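Local coordinates for protein uracil-DNA glycosylase (Nitratifractor salsuginis, PDB 5X3G) that belongs to the uracil-DNA glycosylase family, folding as a single chain around a four-stranded parallel beta sheet flanked by helices, at residues L66-P80 with F159-F173. Numbering follows the deposited sequence.
Sequences LRPNEVRYILFGQDP and FERSGVLLLNMALLF
Tyr-73 to Gly-77 pair in parallel register with Val-164 to Asn-168, joining the edge strand 164-168 to strand 73-77 in the four-stranded parallel sheet at the heart of this alpha/beta fold. Backbone bonds alternate along the pair, Leu-165 N giving the straightest, to Tyr-73 O (2.8 Å, 172° at the hydrogen). Beyond the strands the pairing runs on from Ala-170 N to Gln-78 O. At the other end, Gly-163 is the C-prime residue of a Schellman motif closing helix 152-161, and Gly-163 O accepts two bonds: Arg-72 N, 2.7 Å away, comes in the carbonyl plane on a lone pair, whereas Tyr-73 N sits above that plane.

Apolar side chains pack on both faces of the pair. On one, Leu-167 lies alongside Ile-74 and Phe-76; with CG anti to its backbone N (chi1 179°), the side chain extends along its neighbours, and Leu-167 CD2 lies 3.9 Å from Phe-76 CE1. The selenium of Met-169 makes an oblique Met-aromatic contact with the same ring, 4.5 Å from its centroid, while helix 179-196 touches Leu-167. On the opposite face Leu-75 CB meets Val-164 CG1 at 3.7 Å, and Asn-168 OD1 lies 3.2 Å from Gly-77 CA.

Water links both ends: one joins Leu-66 N to Glu-160 OE2, while OE1 of the same carboxylate forms a salt bridge with Arg-156. A second donates to Asp-79 OD2 and Leu-172 O; OD2 also bonds Ser-179 and meets the Phe-173 ring edge in plane, 3.5 Å from CD1.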
ATOM      1  N   LEU A  66       3.616   6.554   9.846  1.00 31.39           N
ATOM      2  CA  LEU A  66       4.991   6.089   9.955  1.00 31.76           C
ATOM      3  C   LEU A  66       5.967   7.253   9.855  1.00 37.30           C
ATOM      4  O   LEU A  66       5.773   8.187   9.072  1.00 34.13           O
ATOM      5  CB  LEU A  66       5.295   5.069   8.856  1.00 33.79           C
ATOM      6  CG  LEU A  66       4.683   3.670   8.938  1.00 24.64           C
ATOM      7  CD1 LEU A  66       4.944   2.916   7.646  1.00 28.87           C
ATOM      8  CD2 LEU A  66       5.249   2.909  10.125  1.00 28.64           C
ATOM      9  N   ARG A  67       7.004   7.196  10.658  1.00 35.24           N
ATOM     10  CA  ARG A  67       8.197   8.012  10.540  1.00 35.81           C
ATOM     11  C   ARG A  67       9.286   7.207   9.841  1.00 38.79           C
ATOM     12  O   ARG A  67       9.257   5.973   9.873  1.00 29.54           O
ATOM     13  CB  ARG A  67       8.675   8.470  11.922  1.00 38.17           C
ATOM     14  CG  ARG A  67       7.550   9.062  12.756  1.00 40.25           C
ATOM     15  CD  ARG A  67       7.068  10.381  12.169  1.00 44.24           C
ATOM     16  NE  ARG A  67       7.063  11.466  13.146  1.00 56.45           N
ATOM     17  CZ  ARG A  67       5.990  11.821  13.846  1.00 62.58           C
ATOM     18  NH1 ARG A  67       4.843  11.179  13.669  1.00 55.79           N
ATOM     19  NH2 ARG A  67       6.058  12.822  14.714  1.00 64.37           N
ATOM     20  N   PRO A  68      10.242   7.868   9.177  1.00 33.68           N
ATOM     21  CA  PRO A  68      11.191   7.126   8.324  1.00 29.02           C
ATOM     22  C   PRO A  68      11.883   5.950   9.001  1.00 36.73           C
ATOM     23  O   PRO A  68      12.087   4.916   8.351  1.00 33.97           O
ATOM     24  CB  PRO A  68      12.191   8.212   7.912  1.00 37.18           C
ATOM     25  CG  PRO A  68      11.392   9.463   7.916  1.00 35.10           C
ATOM     26  CD  PRO A  68      10.425   9.326   9.061  1.00 32.73           C
ATOM     27  N   ASN A  69      12.239   6.061  10.281  1.00 35.54           N
ATOM     28  CA  ASN A  69      12.961   4.982  10.946  1.00 38.95           C
ATOM     29  C   ASN A  69      12.050   3.862  11.431  1.00 36.16           C
ATOM     30  O   ASN A  69      12.553   2.874  11.974  1.00 33.23           O
ATOM     31  CB  ASN A  69      13.778   5.526  12.123  1.00 41.93           C
ATOM     32  CG  ASN A  69      12.921   5.864  13.328  1.00 43.79           C
ATOM     33  OD1 ASN A  69      11.770   6.277  13.191  1.00 48.29           O
ATOM     34  ND2 ASN A  69      13.479   5.685  14.519  1.00 52.34           N
ATOM     35  N   GLU A  70      10.736   3.988  11.258  1.00 39.06           N
ATOM     36  CA  GLU A  70       9.802   2.922  11.591  1.00 36.70           C
ATOM     37  C   GLU A  70       9.453   2.054  10.389  1.00 33.91           C
ATOM     38  O   GLU A  70       8.764   1.043  10.550  1.00 29.35           O
ATOM     39  CB  GLU A  70       8.524   3.511  12.197  1.00 34.79           C
ATOM     40  CG  GLU A  70       8.776   4.544  13.282  1.00 35.07           C
ATOM     41  CD  GLU A  70       7.501   5.204  13.760  1.00 42.54           C
ATOM     42  OE1 GLU A  70       6.714   5.662  12.906  1.00 37.18           O
ATOM     43  OE2 GLU A  70       7.283   5.261  14.988  1.00 44.80           O
ATOM     44  N   VAL A  71       9.917   2.420   9.197  1.00 30.00           N
ATOM     45  CA  VAL A  71       9.649   1.640   7.993  1.00 35.25           C
ATOM     46  C   VAL A  71      10.519   0.387   8.028  1.00 30.48           C
ATOM     47  O   VAL A  71      11.746   0.467   7.934  1.00 28.29           O
ATOM     48  CB  VAL A  71       9.904   2.456   6.721  1.00 27.81           C
ATOM     49  CG1 VAL A  71       9.631   1.607   5.482  1.00 20.64           C
ATOM     50  CG2 VAL A  71       9.042   3.707   6.714  1.00 32.95           C
ATOM     51  N   ARG A  72       9.884  -0.772   8.170  1.00 26.49           N
ATOM     52  CA  ARG A  72      10.566  -2.055   8.066  1.00 23.71           C
ATOM     53  C   ARG A  72      10.346  -2.727   6.720  1.00 24.60           C
ATOM     54  O   ARG A  72      11.190  -3.518   6.286  1.00 23.40           O
ATOM     55  CB  ARG A  72      10.093  -2.998   9.177  1.00 28.35           C
ATOM     56  CG  ARG A  72      10.078  -2.361  10.555  1.00 29.73           C
ATOM     57  CD  ARG A  72       9.478  -3.300  11.587  1.00 37.11           C
ATOM     58  NE  ARG A  72       9.942  -4.676  11.421  1.00 44.97           N
ATOM     59  CZ  ARG A  72       9.272  -5.744  11.845  1.00 47.80           C
ATOM     60  NH1 ARG A  72       8.106  -5.596  12.459  1.00 42.81           N
ATOM     61  NH2 ARG A  72       9.767  -6.959  11.656  1.00 44.68           N
ATOM     62  N   TYR A  73       9.231  -2.426   6.058  1.00 22.30           N
ATOM     63  CA  TYR A  73       8.896  -2.990   4.763  1.00 22.12           C
ATOM     64  C   TYR A  73       8.310  -1.896   3.885  1.00 24.86           C
ATOM     65  O   TYR A  73       7.722  -0.930   4.378  1.00 29.17           O
ATOM     66  CB  TYR A  73       7.878  -4.133   4.872  1.00 21.20           C
ATOM     67  CG  TYR A  73       8.328  -5.329   5.679  1.00 30.27           C
ATOM     68  CD1 TYR A  73       9.018  -6.378   5.083  1.00 23.11           C
ATOM     69  CD2 TYR A  73       8.046  -5.419   7.034  1.00 25.04           C
ATOM     70  CE1 TYR A  73       9.423  -7.477   5.818  1.00 29.43           C
ATOM     71  CE2 TYR A  73       8.445  -6.512   7.777  1.00 28.16           C
ATOM     72  CZ  TYR A  73       9.132  -7.537   7.168  1.00 31.48           C
ATOM     73  OH  TYR A  73       9.528  -8.626   7.908  1.00 43.73           O
ATOM     74  N   ILE A  74       8.462  -2.063   2.575  1.00 18.63           N
ATOM     75  CA  ILE A  74       7.794  -1.220   1.588  1.00 27.61           C
ATOM     76  C   ILE A  74       7.032  -2.152   0.659  1.00 25.58           C
ATOM     77  O   ILE A  74       7.636  -2.807  -0.200  1.00 23.55           O
ATOM     78  CB  ILE A  74       8.772  -0.339   0.799  1.00 25.52           C
ATOM     79  CG1 ILE A  74       9.632   0.496   1.750  1.00 30.72           C
ATOM     80  CG2 ILE A  74       8.014   0.559  -0.171  1.00 22.52           C
ATOM     81  CD1 ILE A  74      10.510   1.499   1.038  1.00 28.24           C
ATOM     82  N   LEU A  75       5.717  -2.220   0.831  1.00 26.32           N
ATOM     83  CA  LEU A  75       4.855  -3.063   0.016  1.00 25.16           C
ATOM     84  C   LEU A  75       4.333  -2.241  -1.155  1.00 23.65           C
ATOM     85  O   LEU A  75       3.682  -1.210  -0.950  1.00 22.11           O
ATOM     86  CB  LEU A  75       3.704  -3.614   0.860  1.00 19.73           C
ATOM     87  CG  LEU A  75       2.841  -4.749   0.299  1.00 21.50           C
ATOM     88  CD1 LEU A  75       2.169  -5.451   1.456  1.00 23.91           C
ATOM     89  CD2 LEU A  75       1.790  -4.239  -0.676  1.00 20.33           C
ATOM     90  N   PHE A  76       4.596  -2.705  -2.372  1.00 21.57           N
ATOM     91  CA  PHE A  76       4.314  -1.912  -3.560  1.00 21.67           C
ATOM     92  C   PHE A  76       2.950  -2.224  -4.163  1.00 22.99           C
ATOM     93  O   PHE A  76       2.458  -3.354  -4.109  1.00 23.52           O
ATOM     94  CB  PHE A  76       5.389  -2.127  -4.627  1.00 23.11           C
ATOM     95  CG  PHE A  76       6.655  -1.352  -4.384  1.00 27.50           C
ATOM     96  CD1 PHE A  76       6.769  -0.037  -4.803  1.00 29.13           C
ATOM     97  CD2 PHE A  76       7.739  -1.945  -3.756  1.00 30.88           C
ATOM     98  CE1 PHE A  76       7.936   0.679  -4.591  1.00 34.95           C
ATOM     99  CE2 PHE A  76       8.910  -1.235  -3.540  1.00 37.91           C
ATOM    100  CZ  PHE A  76       9.007   0.080  -3.958  1.00 24.58           C
ATOM    101  N   GLY A  77       2.340  -1.179  -4.731  1.00 19.41           N
ATOM    102  CA  GLY A  77       1.288  -1.337  -5.708  1.00 23.99           C
ATOM    103  C   GLY A  77       1.635  -0.537  -6.951  1.00 26.46           C
ATOM    104  O   GLY A  77       2.647   0.163  -6.997  1.00 25.87           O
ATOM    105  N   GLN A  78       0.782  -0.658  -7.967  1.00 37.36           N
ATOM    106  CA  GLN A  78       1.005   0.071  -9.211  1.00 36.87           C
ATOM    107  C   GLN A  78       0.608   1.535  -9.076  1.00 28.64           C
ATOM    108  O   GLN A  78       1.462   2.425  -9.086  1.00 37.51           O
ATOM    109  CB  GLN A  78       0.236  -0.579 -10.364  1.00 38.40           C
ATOM    110  CG  GLN A  78       0.955  -1.753 -10.994  1.00 45.06           C
ATOM    111  CD  GLN A  78       2.127  -1.310 -11.850  1.00 52.99           C
ATOM    112  OE1 GLN A  78       3.245  -1.148 -11.360  1.00 58.09           O
ATOM    113  NE2 GLN A  78       1.871  -1.102 -13.136  1.00 61.36           N
ATOM    114  N   ASP A  79      -0.688   1.784  -8.947  1.00 23.14           N
ATOM    115  CA  ASP A  79      -1.228   3.133  -8.884  1.00 27.42           C
ATOM    116  C   ASP A  79      -2.589   3.053  -8.207  1.00 37.53           C
ATOM    117  O   ASP A  79      -3.120   1.949  -8.007  1.00 28.23           O
ATOM    118  CB  ASP A  79      -1.321   3.760 -10.290  1.00 33.62           C
ATOM    119  CG  ASP A  79      -2.347   3.075 -11.174  1.00 36.80           C
ATOM    120  OD1 ASP A  79      -2.585   1.864 -10.988  1.00 40.76           O
ATOM    121  OD2 ASP A  79      -2.901   3.751 -12.066  1.00 35.83           O
ATOM    122  N   PRO A  80      -3.169   4.191  -7.809  1.00 22.06           N
ATOM    123  CA  PRO A  80      -4.434   4.149  -7.064  1.00 25.98           C
ATOM    124  C   PRO A  80      -5.519   3.363  -7.790  1.00 36.15           C
ATOM    125  O   PRO A  80      -5.507   3.224  -9.016  1.00 34.53           O
ATOM    126  CB  PRO A  80      -4.813   5.626  -6.932  1.00 24.85           C
ATOM    127  CG  PRO A  80      -3.517   6.331  -6.934  1.00 24.58           C
ATOM    128  CD  PRO A  80      -2.628   5.563  -7.867  1.00 28.45           C
ATOM    129  N   PHE A 159      -0.989  -2.932   9.327  1.00 26.08           N
ATOM    130  CA  PHE A 159       0.134  -2.823   8.401  1.00 23.21           C
ATOM    131  C   PHE A 159       1.148  -1.810   8.909  1.00 27.69           C
ATOM    132  O   PHE A 159       2.355  -2.075   8.939  1.00 22.05           O
ATOM    133  CB  PHE A 159      -0.346  -2.412   7.008  1.00 24.83           C
ATOM    134  CG  PHE A 159      -0.712  -3.559   6.118  1.00 23.79           C
ATOM    135  CD1 PHE A 159       0.246  -4.472   5.708  1.00 18.20           C
ATOM    136  CD2 PHE A 159      -2.008  -3.700   5.654  1.00 19.66           C
ATOM    137  CE1 PHE A 159      -0.092  -5.520   4.873  1.00 26.57           C
ATOM    138  CE2 PHE A 159      -2.351  -4.742   4.820  1.00 20.09           C
ATOM    139  CZ  PHE A 159      -1.390  -5.655   4.427  1.00 22.88           C
ATOM    140  N   GLU A 160       0.665  -0.632   9.316  1.00 23.53           N
ATOM    141  CA  GLU A 160       1.587   0.406   9.765  1.00 29.54           C
ATOM    142  C   GLU A 160       2.255   0.044  11.089  1.00 25.81           C
ATOM    143  O   GLU A 160       3.428   0.375  11.296  1.00 31.38           O
ATOM    144  CB  GLU A 160       0.857   1.743   9.861  1.00 27.42           C
ATOM    145  CG  GLU A 160       0.432   2.269   8.497  1.00 29.60           C
ATOM    146  CD  GLU A 160      -0.320   3.579   8.566  1.00 35.71           C
ATOM    147  OE1 GLU A 160      -1.187   3.717   9.453  1.00 36.23           O
ATOM    148  OE2 GLU A 160      -0.046   4.465   7.728  1.00 31.73           O
ATOM    149  N   ARG A 161       1.539  -0.641  11.987  1.00 23.42           N
ATOM    150  CA  ARG A 161       2.156  -1.116  13.222  1.00 30.43           C
ATOM    151  C   ARG A 161       3.324  -2.044  12.936  1.00 31.19           C
ATOM    152  O   ARG A 161       4.317  -2.042  13.674  1.00 25.09           O
ATOM    153  CB  ARG A 161       1.129  -1.836  14.098  1.00 33.78           C
ATOM    154  CG  ARG A 161       0.148  -0.939  14.829  1.00 37.63           C
ATOM    155  CD  ARG A 161      -0.680  -1.764  15.801  1.00 46.39           C
ATOM    156  NE  ARG A 161      -1.478  -0.948  16.709  1.00 49.98           N
ATOM    157  CZ  ARG A 161      -2.709  -0.525  16.446  1.00 58.88           C
ATOM    158  NH1 ARG A 161      -3.282  -0.837  15.293  1.00 43.02           N
ATOM    159  NH2 ARG A 161      -3.366   0.209  17.334  1.00 43.06           N
ATOM    160  N   SER A 162       3.223  -2.841  11.875  1.00 26.83           N
ATOM    161  CA  SER A 162       4.289  -3.739  11.464  1.00 23.62           C
ATOM    162  C   SER A 162       5.344  -3.046  10.612  1.00 26.34           C
ATOM    163  O   SER A 162       6.241  -3.718  10.095  1.00 28.11           O
ATOM    164  CB  SER A 162       3.699  -4.932  10.708  1.00 25.21           C
ATOM    165  OG  SER A 162       2.849  -5.688  11.559  1.00 31.69           O
ATOM    166  N   GLY A 163       5.263  -1.726  10.461  1.00 26.03           N
ATOM    167  CA  GLY A 163       6.298  -0.984   9.765  1.00 24.61           C
ATOM    168  C   GLY A 163       6.229  -1.068   8.259  1.00 23.88           C
ATOM    169  O   GLY A 163       7.261  -0.951   7.588  1.00 21.62           O
ATOM    170  N   VAL A 164       5.041  -1.257   7.701  1.00 18.52           N
ATOM    171  CA  VAL A 164       4.871  -1.442   6.266  1.00 19.35           C
ATOM    172  C   VAL A 164       4.437  -0.121   5.653  1.00 20.69           C
ATOM    173  O   VAL A 164       3.372   0.412   5.985  1.00 18.36           O
ATOM    174  CB  VAL A 164       3.860  -2.557   5.960  1.00 22.09           C
ATOM    175  CG1 VAL A 164       3.592  -2.647   4.459  1.00 23.96           C
ATOM    176  CG2 VAL A 164       4.381  -3.881   6.496  1.00 17.18           C
ATOM    177  N   LEU A 165       5.274   0.412   4.768  1.00 23.47           N
ATOM    178  CA  LEU A 165       4.926   1.562   3.945  1.00 22.97           C
ATOM    179  C   LEU A 165       4.205   1.061   2.701  1.00 28.73           C
ATOM    180  O   LEU A 165       4.802   0.365   1.871  1.00 23.97           O
ATOM    181  CB  LEU A 165       6.178   2.354   3.560  1.00 26.86           C
ATOM    182  CG  LEU A 165       5.982   3.612   2.707  1.00 24.76           C
ATOM    183  CD1 LEU A 165       5.265   4.698   3.486  1.00 21.76           C
ATOM    184  CD2 LEU A 165       7.321   4.108   2.190  1.00 31.87           C
ATOM    185  N   LEU A 166       2.920   1.397   2.587  1.00 21.93           N
ATOM    186  CA  LEU A 166       2.081   0.936   1.482  1.00 23.75           C
ATOM    187  C   LEU A 166       2.227   1.918   0.327  1.00 23.18           C
ATOM    188  O   LEU A 166       1.479   2.890   0.208  1.00 19.39           O
ATOM    189  CB  LEU A 166       0.637   0.802   1.946  1.00 18.36           C
ATOM    190  CG  LEU A 166       0.428  -0.205   3.076  1.00 19.29           C
ATOM    191  CD1 LEU A 166      -0.911   0.025   3.769  1.00 21.62           C
ATOM    192  CD2 LEU A 166       0.521  -1.627   2.543  1.00 21.59           C
ATOM    193  N   LEU A 167       3.188   1.646  -0.554  1.00 24.66           N
ATOM    194  CA  LEU A 167       3.658   2.617  -1.535  1.00 18.34           C
ATOM    195  C   LEU A 167       3.254   2.196  -2.944  1.00 22.63           C
ATOM    196  O   LEU A 167       3.675   1.140  -3.424  1.00 19.09           O
ATOM    197  CB  LEU A 167       5.176   2.770  -1.437  1.00 23.68           C
ATOM    198  CG  LEU A 167       5.840   3.736  -2.417  1.00 25.50           C
ATOM    199  CD1 LEU A 167       5.275   5.139  -2.254  1.00 18.53           C
ATOM    200  CD2 LEU A 167       7.348   3.723  -2.226  1.00 23.33           C
ATOM    201  N   ASN A 168       2.448   3.027  -3.602  1.00 26.15           N
ATOM    202  CA  ASN A 168       2.121   2.851  -5.012  1.00 23.87           C
ATOM    203  C   ASN A 168       3.215   3.458  -5.885  1.00 23.74           C
ATOM    204  O   ASN A 168       3.864   4.436  -5.504  1.00 25.25           O
ATOM    205  CB  ASN A 168       0.773   3.498  -5.346  1.00 26.54           C
ATOM    206  CG  ASN A 168      -0.406   2.585  -5.054  1.00 22.74           C
ATOM    207  OD1 ASN A 168      -0.327   1.373  -5.234  1.00 23.46           O
ATOM    208  ND2 ASN A 168      -1.503   3.168  -4.592  1.00 20.69           N
HETATM  209  N   MSE A 169       3.416   2.867  -7.062  1.00 26.31           N
HETATM  210  CA  MSE A 169       4.455   3.324  -7.992  1.00 27.56           C
HETATM  211  C   MSE A 169       4.173   4.739  -8.486  1.00 26.41           C
HETATM  212  O   MSE A 169       5.092   5.545  -8.645  1.00 26.93           O
HETATM  213  CB  MSE A 169       4.585   2.366  -9.177  1.00 34.22           C
HETATM  214  CG  MSE A 169       5.129   1.002  -8.805  1.00 39.00           C
HETATM  215 SE   MSE A 169       6.974   1.107  -8.192  1.00 53.78          SE
HETATM  216  CE  MSE A 169       7.802   0.008  -9.575  1.00 59.99           C
ATOM    217  N   ALA A 170       2.900   5.029  -8.741  1.00 19.81           N
ATOM    218  CA  ALA A 170       2.414   6.385  -8.950  1.00 26.37           C
ATOM    219  C   ALA A 170       1.368   6.687  -7.887  1.00 26.10           C
ATOM    220  O   ALA A 170       0.558   5.822  -7.543  1.00 28.37           O
ATOM    221  CB  ALA A 170       1.818   6.565 -10.351  1.00 26.28           C
ATOM    222  N   LEU A 171       1.384   7.910  -7.364  1.00 26.69           N
ATOM    223  CA  LEU A 171       0.521   8.276  -6.248  1.00 27.66           C
ATOM    224  C   LEU A 171      -0.831   8.831  -6.678  1.00 24.75           C
ATOM    225  O   LEU A 171      -1.658   9.135  -5.811  1.00 22.92           O
ATOM    226  CB  LEU A 171       1.224   9.296  -5.346  1.00 21.99           C
ATOM    227  CG  LEU A 171       2.562   8.877  -4.737  1.00 23.67           C
ATOM    228  CD1 LEU A 171       3.013   9.900  -3.703  1.00 22.17           C
ATOM    229  CD2 LEU A 171       2.483   7.484  -4.126  1.00 25.36           C
ATOM    230  N   LEU A 172      -1.087   8.975  -7.977  1.00 25.07           N
ATOM    231  CA  LEU A 172      -2.366   9.506  -8.424  1.00 27.18           C
ATOM    232  C   LEU A 172      -2.827   8.768  -9.670  1.00 24.81           C
ATOM    233  O   LEU A 172      -2.034   8.160 -10.392  1.00 31.60           O
ATOM    234  CB  LEU A 172      -2.291  11.024  -8.673  1.00 23.67           C
ATOM    235  CG  LEU A 172      -1.343  11.608  -9.728  1.00 32.63           C
ATOM    236  CD1 LEU A 172      -1.875  11.445 -11.148  1.00 31.58           C
ATOM    237  CD2 LEU A 172      -1.069  13.073  -9.417  1.00 28.56           C
ATOM    238  N   PHE A 173      -4.134   8.849  -9.917  1.00 29.41           N
ATOM    239  CA  PHE A 173      -4.799   8.179 -11.026  1.00 29.19           C
ATOM    240  C   PHE A 173      -5.722   9.177 -11.707  1.00 28.21           C
ATOM    241  O   PHE A 173      -6.451   9.906 -11.029  1.00 30.37           O
ATOM    242  CB  PHE A 173      -5.596   6.966 -10.524  1.00 32.97           C
ATOM    243  CG  PHE A 173      -6.477   6.322 -11.567  1.00 32.27           C
ATOM    244  CD1 PHE A 173      -6.021   5.240 -12.299  1.00 30.51           C
ATOM    245  CD2 PHE A 173      -7.770   6.773 -11.787  1.00 37.74           C
ATOM    246  CE1 PHE A 173      -6.823   4.635 -13.244  1.00 31.09           C
ATOM    247  CE2 PHE A 173      -8.579   6.175 -12.735  1.00 33.91           C
ATOM    248  CZ  PHE A 173      -8.103   5.102 -13.461  1.00 31.77           C
TER
HETATM  249  O   HOH W   1       1.994   5.952   7.712  1.00 19.81           O
HETATM  250  O   HOH W   2      -2.013   6.260 -12.647  1.00 33.32           O